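Local structure of putative uncharacterized protein PH0594 (Pyrococcus horikoshii, 4HXF) at residues G145-E150 and P171-G176; V411-R416 and Q439-G444; L540-E545 and D552-F557. The protein is an acylaminoacyl peptidase of the prolyl oligopeptidase family, a serine protease that assembles into a self-compartmentalizing hexamer and probably cleaves peptides. All blocks are in the same frame, centred on the assembly; numbering follows the deposited sequence.

How the interactions relate
All three contacts are buried, but they sit in two different domains. Interaction 1 belongs to the beta-propeller and joins two loop turns through a guanidinium, two phenylalanine rings and bridging waters. Interactions 2 and 3 both pack a helix against a strand of the same eight-stranded alpha/beta hydrolase sheet, with centres 25 Å apart. Their polar chemistry differs: in interaction 2 a paired salt bridge closes the carboxyl end of the strand, whereas interaction 3 relies on one histidine–serine hydrogen bond beside apolar contacts. Interactions 1 and 3 approach within about 6 Å at their nearest atoms without touching; interactions 1 and 2 lie on opposite sides of the chain's centre.

Interaction 1: residues G145-E150 and P171-G176; sequences GFFDGE and PRFSSG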
# COMPACT_ATOMS: atom_id res chain seq x y z
N GLY A 145 22.57 20.68 -8.07
CA GLY A 145 22.14 20.79 -6.71
C GLY A 145 23.25 21.31 -5.77
O GLY A 145 24.32 21.85 -6.22
N PHE A 146 23.09 21.08 -4.49
CA PHE A 146 24.18 21.34 -3.52
C PHE A 146 25.25 20.27 -3.71
O PHE A 146 24.94 19.06 -3.77
CB PHE A 146 23.72 21.37 -2.07
CG PHE A 146 22.90 22.55 -1.73
CD1 PHE A 146 21.52 22.55 -1.91
CD2 PHE A 146 23.51 23.72 -1.30
CE1 PHE A 146 20.73 23.64 -1.56
CE2 PHE A 146 22.74 24.84 -1.00
CZ PHE A 146 21.33 24.79 -1.07
N PHE A 147 26.53 20.69 -3.77
CA PHE A 147 27.54 19.68 -3.94
C PHE A 147 27.73 18.75 -2.78
O PHE A 147 28.09 17.58 -2.98
CB PHE A 147 28.89 20.37 -4.30
CG PHE A 147 29.03 20.72 -5.78
CD1 PHE A 147 29.44 22.00 -6.20
CD2 PHE A 147 28.90 19.74 -6.72
CE1 PHE A 147 29.65 22.25 -7.51
CE2 PHE A 147 29.14 19.97 -8.08
CZ PHE A 147 29.55 21.24 -8.47
N ASP A 148 27.59 19.23 -1.55
CA ASP A 148 27.70 18.35 -0.42
C ASP A 148 29.00 17.51 -0.41
O ASP A 148 28.92 16.30 -0.21
CB ASP A 148 26.43 17.51 -0.37
CG ASP A 148 26.16 16.90 1.02
OD1 ASP A 148 26.69 17.36 2.06
OD2 ASP A 148 25.51 15.86 0.89
N GLY A 149 30.09 18.19 -0.72
CA GLY A 149 31.40 17.56 -0.71
C GLY A 149 31.64 16.65 -1.93
O GLY A 149 32.53 15.85 -1.85
N GLU A 150 30.89 16.81 -3.04
CA GLU A 150 30.97 15.93 -4.19
C GLU A 150 32.42 15.64 -4.63
O GLU A 150 33.16 16.61 -4.80
CB GLU A 150 30.24 16.58 -5.35
CG GLU A 150 30.24 15.78 -6.67
CD GLU A 150 29.19 16.29 -7.65
OE1 GLU A 150 28.01 16.56 -7.22
OE2 GLU A 150 29.59 16.35 -8.85
N PRO A 171 38.69 15.08 -7.79
CA PRO A 171 37.87 16.24 -7.43
C PRO A 171 36.62 16.48 -8.24
O PRO A 171 36.49 15.89 -9.36
CB PRO A 171 38.89 17.41 -7.64
CG PRO A 171 40.20 16.75 -7.46
CD PRO A 171 40.07 15.41 -8.14
N ARG A 172 35.61 17.19 -7.66
CA ARG A 172 34.36 17.50 -8.35
C ARG A 172 34.70 18.16 -9.73
O ARG A 172 35.76 18.85 -9.85
CB ARG A 172 33.34 18.43 -7.49
CG ARG A 172 33.79 19.79 -7.27
CD ARG A 172 32.74 20.50 -6.35
NE ARG A 172 32.95 19.97 -5.06
CZ ARG A 172 32.58 20.59 -3.94
NH1 ARG A 172 31.98 21.71 -4.05
NH2 ARG A 172 32.84 20.10 -2.78
N PHE A 173 33.82 17.93 -10.68
CA PHE A 173 33.89 18.48 -12.01
C PHE A 173 35.08 17.94 -12.80
O PHE A 173 35.54 18.61 -13.71
CB PHE A 173 33.90 20.02 -11.87
CG PHE A 173 32.65 20.69 -12.21
CD1 PHE A 173 32.60 21.58 -13.25
CD2 PHE A 173 31.52 20.38 -11.53
CE1 PHE A 173 31.40 22.19 -13.57
CE2 PHE A 173 30.33 21.03 -11.82
CZ PHE A 173 30.31 21.94 -12.80
N SER A 174 35.51 16.71 -12.55
CA SER A 174 36.46 16.01 -13.37
C SER A 174 35.75 15.25 -14.44
O SER A 174 34.53 14.93 -14.38
CB SER A 174 37.39 15.12 -12.56
OG SER A 174 38.17 15.89 -11.58
N SER A 175 36.46 14.96 -15.51
CA SER A 175 35.89 14.19 -16.61
C SER A 175 36.92 13.14 -17.10
O SER A 175 38.10 13.19 -16.79
CB SER A 175 35.39 15.07 -17.77
OG SER A 175 36.47 15.71 -18.31
N GLY A 176 36.47 12.17 -17.88
CA GLY A 176 37.32 11.08 -18.37
C GLY A 176 36.84 10.51 -19.64
O GLY A 176 35.67 10.40 -19.81
O HOH W 1 31.83 15.97 -10.22
O HOH W 2 34.74 17.82 -2.56
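Arg172 sets its CG between the backbone N and the carbonyl carbon (chi1 68°), and a bend at chi3 of 74° turns NE back toward 145-150, where Phe147 and Glu150 meet the side chain. Arg172 CD lies directly over the centre of the Phe147 ring, 3.6 Å from its centroid, a CH-pi contact. The guanidinium continues past the ring, tilted against it, and receives Phe147 CB on one face. Arg172 NE makes a weak hydrogen bond to Glu150 O at 3.4 Å, and water 2 links that same oxygen to Arg172 NH2, which also forms a salt bridge with Glu134. Both segments carry a turn of the beta-propeller: the type I' turn 147-150 precedes strand 151-158, and the type II turn 171-174 leads from the outer strand of that four-stranded sheet into the next sheet. At the Phe147 edge, Phe173 CE2 comes to 3.4 Å from Phe147 CZ; the rings meet rim to rim with planes at 83°. Water 1 donates to Glu150 OE2 (2.7 Å) and accepts from Phe173 N (2.8 Å), while Arg125 and Arg107 pair with the Glu150 carboxylate.

Interaction 2: residues V411-R416 and Q439-G444; sequences VYVNPR and QDILNG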
# COMPACT_ATOMS: atom_id res chain seq x y z
N VAL A 411 11.39 40.99 -32.51
CA VAL A 411 12.67 41.58 -32.95
C VAL A 411 13.77 41.13 -32.02
O VAL A 411 13.62 41.09 -30.82
CB VAL A 411 12.61 43.10 -33.11
CG1 VAL A 411 12.33 43.85 -31.90
CG2 VAL A 411 13.96 43.64 -33.75
N TYR A 412 14.92 40.83 -32.57
CA TYR A 412 16.04 40.33 -31.77
C TYR A 412 17.40 40.49 -32.53
O TYR A 412 17.43 40.43 -33.77
CB TYR A 412 15.80 38.87 -31.40
CG TYR A 412 15.61 37.83 -32.51
CD1 TYR A 412 14.36 37.52 -33.02
CD2 TYR A 412 16.68 37.19 -33.05
CE1 TYR A 412 14.26 36.60 -34.02
CE2 TYR A 412 16.53 36.18 -34.05
CZ TYR A 412 15.27 35.91 -34.47
OH TYR A 412 15.20 34.93 -35.46
N VAL A 413 18.46 40.80 -31.76
CA VAL A 413 19.76 41.04 -32.41
C VAL A 413 20.83 40.27 -31.68
O VAL A 413 20.64 39.78 -30.57
CB VAL A 413 20.12 42.58 -32.44
CG1 VAL A 413 18.86 43.37 -33.00
CG2 VAL A 413 20.58 43.13 -31.00
N ASN A 414 22.04 40.28 -32.30
CA ASN A 414 23.24 39.78 -31.60
C ASN A 414 24.13 40.98 -31.24
O ASN A 414 24.94 41.45 -32.08
CB ASN A 414 23.98 38.77 -32.47
CG ASN A 414 23.37 37.38 -32.43
OD1 ASN A 414 22.84 36.98 -31.38
ND2 ASN A 414 23.49 36.58 -33.54
N PRO A 415 24.00 41.51 -30.03
CA PRO A 415 24.83 42.70 -29.70
C PRO A 415 26.26 42.25 -29.49
O PRO A 415 26.54 41.02 -29.35
CB PRO A 415 24.25 43.17 -28.36
CG PRO A 415 23.57 41.99 -27.83
CD PRO A 415 23.06 41.10 -28.95
N ARG A 416 27.19 43.18 -29.42
CA ARG A 416 28.53 42.81 -28.99
C ARG A 416 28.49 42.13 -27.63
O ARG A 416 27.63 42.33 -26.78
CB ARG A 416 29.44 44.07 -28.96
CG ARG A 416 29.19 45.04 -27.74
CD ARG A 416 29.83 46.40 -28.03
NE ARG A 416 29.09 47.05 -29.10
CZ ARG A 416 29.55 47.95 -29.92
NH1 ARG A 416 30.80 48.44 -29.79
NH2 ARG A 416 28.80 48.43 -30.86
N GLN A 439 23.12 49.68 -26.10
CA GLN A 439 23.03 50.58 -27.24
C GLN A 439 22.81 49.83 -28.50
O GLN A 439 22.07 50.31 -29.40
CB GLN A 439 24.28 51.50 -27.32
CG GLN A 439 24.37 52.46 -26.08
CD GLN A 439 23.13 53.36 -25.86
OE1 GLN A 439 22.64 53.98 -26.80
NE2 GLN A 439 22.61 53.40 -24.61
N ASP A 440 23.49 48.69 -28.68
CA ASP A 440 23.31 47.87 -29.90
C ASP A 440 21.85 47.42 -30.04
O ASP A 440 21.27 47.45 -31.13
CB ASP A 440 24.19 46.62 -29.89
CG ASP A 440 25.71 46.91 -29.98
OD1 ASP A 440 26.11 47.98 -30.43
OD2 ASP A 440 26.43 46.03 -29.48
N ILE A 441 21.23 47.03 -28.93
CA ILE A 441 19.83 46.59 -28.91
C ILE A 441 18.91 47.78 -29.31
O ILE A 441 18.14 47.66 -30.26
CB ILE A 441 19.46 45.98 -27.55
CG1 ILE A 441 20.21 44.64 -27.40
CG2 ILE A 441 17.92 45.78 -27.50
CD1 ILE A 441 20.17 44.18 -25.90
N LEU A 442 19.15 48.95 -28.70
CA LEU A 442 18.40 50.15 -29.10
C LEU A 442 18.55 50.53 -30.57
O LEU A 442 17.58 50.85 -31.27
CB LEU A 442 18.73 51.34 -28.23
CG LEU A 442 18.45 51.18 -26.74
CD1 LEU A 442 18.88 52.44 -26.06
CD2 LEU A 442 16.93 50.94 -26.48
N ASN A 443 19.78 50.41 -31.07
CA ASN A 443 20.03 50.76 -32.47
C ASN A 443 19.38 49.74 -33.44
O ASN A 443 18.92 50.12 -34.51
CB ASN A 443 21.56 50.87 -32.71
CG ASN A 443 22.11 52.19 -32.13
OD1 ASN A 443 21.40 53.20 -32.14
ND2 ASN A 443 23.35 52.21 -31.65
N GLY A 444 19.34 48.47 -33.02
CA GLY A 444 18.67 47.46 -33.79
C GLY A 444 17.19 47.68 -33.88
O GLY A 444 16.57 47.56 -34.93
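Strand 409-413 of the alpha/beta hydrolase sheet and the helix 436-451 that covers it meet here, and the contact is closed where the chain leaves the strand by Arg416 gripping Asp440. The axes of the short segments 411-413 and 439-444 approach to 8.5 Å, with an angle of 137° between their N-to-C directions. Arg416 binds the carboxylate side-on through two nitrogens. NE donates to Asp440 OD2 at 2.9 Å in a nearly straight bond (172°) that lies in the guanidinium plane, and NH2 donates to Asp440 OD1 at 2.8 Å; both oxygens use their syn lone pairs, and the two flat groups are nearly coplanar. The Arg416 backbone N adds a third bond, reaching Asp440 OD2 at 3.0 Å on the anti side, so this oxygen accepts from both the main chain and the side chain of one residue. A chi3 of 68° bends the arginine chain and places NE beside that oxygen. Outside the pair, Ser358 OG bonds Asp440 OD1 and Asp360 pairs with Arg416 NH1, which links the grip to the hairpin of strands 352-358 and 361-368. Such a set of bonds would be expected to keep the buried aspartate ionised. Beside it the contact turns apolar: Pro415 CB rests 3.8 Å from Asp440 CB, and Val413 CG2 meets Ile441 CG1 at 3.9 Å. The other valine branch, Val413 CG1, comes to 4.2 Å from Gly444 CA, an approach possible because Gly444 carries no CB on the side facing the strand. A helix packed obliquely, roughly antiparallel, against a strand of the sheet is the layered packing of the alpha/beta hydrolase fold.

Interaction 3: residues L540-E545 and D552-F557; sequences LIHSLE and DQSLMF
His542 on strand 538-543 reaches Ser554 on helix 552-563, within a beta-alpha-beta unit of the alpha/beta hydrolase domain that is completed by strand 568-573. The segment axes pass 8.3 Å apart, with 143° between their N-to-C directions. Followed outward, His542 CB already lies near the serine, 4.0 Å from Ser554 CB. CG is likewise close to both CB and OG of Ser554. At ND1 the contact becomes polar: the nitrogen and Ser554 OG form a hydrogen bond of 2.7 Å, with the hydroxyl at the ring edge near its plane; either atom could be the donor. CE1 faces Gln553 CB obliquely at 4.5 Å. At the far tip, NE2 is hydrogen-bonded to Cys549 O, from a residue of the inhibitor pocket, so both ring nitrogens have partners and the rotation of the ring is fixed from two sides. On the serine, a chi1 of -64° places OG beside its own backbone N and anti to the carbonyl carbon, which sets OG at His542 ND1. Further back along the strand, Leu540 turns both methyls to the helix. Its CD2 meets the edge of the Phe557 ring, 4.3 Å from Phe557 CD2, while Leu540 CD1 packs 3.5 Å from Ser554 O.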
# COMPACT_ATOMS: atom_id res chain seq x y z
N LEU A 540 8.37 39.44 -13.26
CA LEU A 540 9.59 38.69 -12.93
C LEU A 540 9.25 37.22 -12.79
O LEU A 540 8.23 36.83 -12.17
CB LEU A 540 10.24 39.22 -11.61
CG LEU A 540 10.90 40.57 -11.77
CD1 LEU A 540 10.93 41.31 -10.38
CD2 LEU A 540 12.33 40.40 -12.43
N ILE A 541 10.04 36.35 -13.49
CA ILE A 541 9.87 34.91 -13.38
C ILE A 541 11.15 34.38 -12.85
O ILE A 541 12.25 34.73 -13.36
CB ILE A 541 9.58 34.30 -14.78
CG1 ILE A 541 8.24 34.77 -15.30
CG2 ILE A 541 9.58 32.76 -14.66
CD1 ILE A 541 7.80 34.40 -16.72
N HIS A 542 11.06 33.46 -11.88
CA HIS A 542 12.23 32.81 -11.32
C HIS A 542 11.89 31.40 -10.94
O HIS A 542 10.75 30.99 -11.02
CB HIS A 542 12.77 33.54 -10.11
CG HIS A 542 14.29 33.51 -10.05
ND1 HIS A 542 15.07 34.52 -10.61
CD2 HIS A 542 15.18 32.53 -9.55
CE1 HIS A 542 16.36 34.19 -10.42
NE2 HIS A 542 16.45 32.99 -9.86
N SER A 543 12.92 30.54 -10.76
CA SER A 543 12.70 29.20 -10.33
C SER A 543 13.61 28.87 -9.20
O SER A 543 14.73 29.38 -9.10
CB SER A 543 12.99 28.26 -11.49
OG SER A 543 14.27 28.45 -12.03
N LEU A 544 13.15 28.02 -8.32
CA LEU A 544 13.85 27.80 -7.00
C LEU A 544 15.11 26.99 -7.05
O LEU A 544 15.85 26.94 -6.08
CB LEU A 544 12.96 27.21 -5.94
CG LEU A 544 11.91 28.21 -5.39
CD1 LEU A 544 11.02 27.53 -4.29
CD2 LEU A 544 12.58 29.47 -4.81
N GLU A 545 15.39 26.33 -8.19
CA GLU A 545 16.60 25.52 -8.28
C GLU A 545 17.60 26.16 -9.23
O GLU A 545 18.54 25.49 -9.70
CB GLU A 545 16.26 24.05 -8.63
CG GLU A 545 15.34 23.37 -7.64
CD GLU A 545 14.86 22.00 -8.15
OE1 GLU A 545 14.18 21.88 -9.18
OE2 GLU A 545 15.27 21.04 -7.51
N ASP A 552 17.49 35.70 -5.26
CA ASP A 552 17.69 37.06 -4.84
C ASP A 552 17.66 38.01 -6.04
O ASP A 552 17.16 39.13 -5.98
CB ASP A 552 18.96 37.28 -4.00
CG ASP A 552 20.22 37.04 -4.78
OD1 ASP A 552 21.06 37.94 -4.74
OD2 ASP A 552 20.34 35.95 -5.42
N GLN A 553 18.15 37.53 -7.16
CA GLN A 553 18.25 38.40 -8.33
C GLN A 553 16.88 38.90 -8.80
O GLN A 553 16.77 40.02 -9.26
CB GLN A 553 18.94 37.72 -9.52
CG GLN A 553 20.41 37.36 -9.31
CD GLN A 553 21.25 38.60 -8.97
OE1 GLN A 553 20.83 39.72 -9.34
NE2 GLN A 553 22.38 38.44 -8.22
N SER A 554 15.87 38.08 -8.70
CA SER A 554 14.48 38.48 -9.01
C SER A 554 13.79 39.03 -7.79
O SER A 554 13.13 40.07 -7.90
CB SER A 554 13.60 37.41 -9.66
OG SER A 554 14.10 37.06 -10.97
N LEU A 555 13.93 38.35 -6.64
CA LEU A 555 13.09 38.74 -5.49
C LEU A 555 13.52 40.09 -4.90
O LEU A 555 12.68 40.93 -4.48
CB LEU A 555 13.03 37.62 -4.46
CG LEU A 555 12.14 37.88 -3.23
CD1 LEU A 555 10.71 38.25 -3.72
CD2 LEU A 555 12.08 36.64 -2.27
N MET A 556 14.82 40.38 -4.90
CA MET A 556 15.27 41.69 -4.41
C MET A 556 14.71 42.79 -5.28
O MET A 556 14.30 43.80 -4.76
CB MET A 556 16.80 41.79 -4.25
CG MET A 556 17.42 40.89 -3.26
SD MET A 556 19.18 41.28 -2.98
CE MET A 556 19.87 41.10 -4.60
N PHE A 557 14.79 42.64 -6.60
CA PHE A 557 14.29 43.59 -7.56
C PHE A 557 12.77 43.78 -7.38
O PHE A 557 12.29 44.93 -7.28
CB PHE A 557 14.69 43.24 -8.96
CG PHE A 557 14.61 44.37 -9.97
CD1 PHE A 557 15.11 45.67 -9.77
CD2 PHE A 557 14.20 44.07 -11.26
CE1 PHE A 557 15.01 46.62 -10.75
CE2 PHE A 557 14.18 45.04 -12.26
CZ PHE A 557 14.66 46.27 -12.03